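Side-chain contact in protease Do-like 1, chloroplastic (Arabidopsis thaliana, PDB 3QO6), which is a thylakoid serine protease of the HtrA type that may degrade damaged proteins and is required at high temperature: residues Asp15-Ala18 against Thr19-Phe23. Numbering follows the deposited sequence.
Sequences DELA and TVRLF
The carbonyl oxygen of Glu16 accepts the amide of Val20 at 2.7 Å from O to N, with an N-H...O angle of 164°. It belongs to the i to i+4 ladder of the α-helix 14-26, an N-terminal helix that packs beside strand 130-135 of the protease domain. The neighbouring rungs repeat the pattern: Thr19 N reaches Asp15 O at 3.1 Å, Arg21 N reaches Leu17 O and Leu22 N reaches Ala18 O. They are not equally straight, since the first closes to an N-H...O angle of just 148°.

On one flank, Leu17 and Arg21 sit one turn apart and make the main side-chain contact. With CG anti to the backbone N (chi1 -174°), Leu17 brings its branch beneath one face of the Arg21 guanidinium, where CG lies 3.9 Å from the plane, centred on the group. Leu17 CD1 approaches Arg21 NE at 3.8 Å, while CD2 comes within 4.0 Å of NH2. This is apolar packing against a flat cation, reached by an Arg21 chain extended from CG to NE.

Elsewhere the helix faces the fold and the assembly. Thr19 and Leu22 touch Phe132, Asp15 forms a salt bridge with Lys130 of its own chain, and Glu16 hydrogen-bonds through OE1 to Ser187 OG of a second subunit and through OE2 to Lys130 N of that same second subunit. Thr19 and Val20 also pack on Gly128 of that subunit, so the helix contributes to subunit association. Within the turn, the Thr19 methyl CG2 rests 3.3 Å from Asp15 O.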
loop_
_atom_site.group_PDB
_atom_site.type_symbol
_atom_site.label_atom_id
_atom_site.label_comp_id
_atom_site.label_asym_id
_atom_site.label_seq_id
_atom_site.Cartn_x
_atom_site.Cartn_y
_atom_site.Cartn_z
ATOM N N ASP B 15 24.873 -12.700 39.691
ATOM C CA ASP B 15 23.940 -11.863 38.976
ATOM C C ASP B 15 22.653 -12.509 38.494
ATOM O O ASP B 15 21.568 -12.055 38.852
ATOM C CB ASP B 15 24.645 -11.234 37.795
ATOM C CG ASP B 15 24.381 -9.766 37.695
ATOM O OD1 ASP B 15 24.877 -9.023 38.578
ATOM O OD2 ASP B 15 23.673 -9.363 36.741
ATOM N N GLU B 16 22.757 -13.555 37.678
ATOM C CA GLU B 16 21.553 -14.189 37.172
ATOM C C GLU B 16 20.705 -14.725 38.311
ATOM O O GLU B 16 19.473 -14.673 38.264
ATOM C CB GLU B 16 21.885 -15.300 36.164
ATOM C CG GLU B 16 22.785 -16.410 36.684
ATOM C CD GLU B 16 23.080 -17.466 35.622
ATOM O OE1 GLU B 16 24.100 -18.199 35.757
ATOM O OE2 GLU B 16 22.292 -17.571 34.653
ATOM N N LEU B 17 21.362 -15.213 39.355
ATOM C CA LEU B 17 20.641 -15.733 40.504
ATOM C C LEU B 17 19.789 -14.601 41.097
ATOM O O LEU B 17 18.608 -14.784 41.390
ATOM C CB LEU B 17 21.624 -16.277 41.531
ATOM C CG LEU B 17 21.005 -16.988 42.753
ATOM C CD1 LEU B 17 19.746 -17.801 42.375
ATOM C CD2 LEU B 17 22.068 -17.889 43.369
ATOM N N ALA B 18 20.387 -13.426 41.247
ATOM C CA ALA B 18 19.657 -12.297 41.757
ATOM C C ALA B 18 18.410 -12.029 40.911
ATOM O O ALA B 18 17.339 -11.712 41.470
ATOM C CB ALA B 18 20.544 -11.038 41.791
ATOM N N THR B 19 18.507 -12.139 39.583
ATOM C CA THR B 19 17.304 -11.838 38.826
ATOM C C THR B 19 16.349 -13.033 38.878
ATOM O O THR B 19 15.132 -12.838 38.933
ATOM C CB THR B 19 17.575 -11.322 37.343
ATOM O OG1 THR B 19 17.269 -12.347 36.418
ATOM C CG2 THR B 19 18.994 -10.865 37.140
ATOM N N VAL B 20 16.870 -14.260 38.899
ATOM C CA VAL B 20 15.981 -15.420 39.011
ATOM C C VAL B 20 15.076 -15.241 40.245
ATOM O O VAL B 20 13.843 -15.432 40.198
ATOM C CB VAL B 20 16.757 -16.731 39.225
ATOM C CG1 VAL B 20 15.777 -17.864 39.674
ATOM C CG2 VAL B 20 17.471 -17.095 37.955
ATOM N N ARG B 21 15.722 -14.870 41.346
ATOM C CA ARG B 21 15.042 -14.645 42.600
ATOM C C ARG B 21 14.042 -13.501 42.509
ATOM O O ARG B 21 12.848 -13.670 42.821
ATOM C CB ARG B 21 16.067 -14.361 43.706
ATOM C CG ARG B 21 16.703 -15.635 44.299
ATOM C CD ARG B 21 17.860 -15.357 45.274
ATOM N NE ARG B 21 18.462 -16.619 45.709
ATOM C CZ ARG B 21 19.576 -16.732 46.430
ATOM N NH1 ARG B 21 20.249 -15.651 46.823
ATOM N NH2 ARG B 21 20.017 -17.943 46.756
ATOM N N LEU B 22 14.528 -12.338 42.082
ATOM C CA LEU B 22 13.676 -11.176 41.961
ATOM C C LEU B 22 12.410 -11.537 41.213
ATOM O O LEU B 22 11.318 -11.131 41.591
ATOM C CB LEU B 22 14.421 -10.080 41.236
ATOM C CG LEU B 22 13.689 -8.767 41.041
ATOM C CD1 LEU B 22 14.730 -7.666 40.829
ATOM C CD2 LEU B 22 12.711 -8.878 39.851
ATOM N N PHE B 23 12.547 -12.328 40.159
ATOM C CA PHE B 23 11.368 -12.723 39.396
ATOM C C PHE B 23 10.416 -13.608 40.182
ATOM O O PHE B 23 9.219 -13.355 40.186
ATOM C CB PHE B 23 11.736 -13.458 38.099
ATOM C CG PHE B 23 10.539 -13.844 37.279
ATOM C CD1 PHE B 23 9.831 -12.883 36.565
ATOM C CD2 PHE B 23 10.086 -15.159 37.266
ATOM C CE1 PHE B 23 8.680 -13.229 35.850
ATOM C CE2 PHE B 23 8.944 -15.513 36.559
ATOM C CZ PHE B 23 8.236 -14.547 35.853
#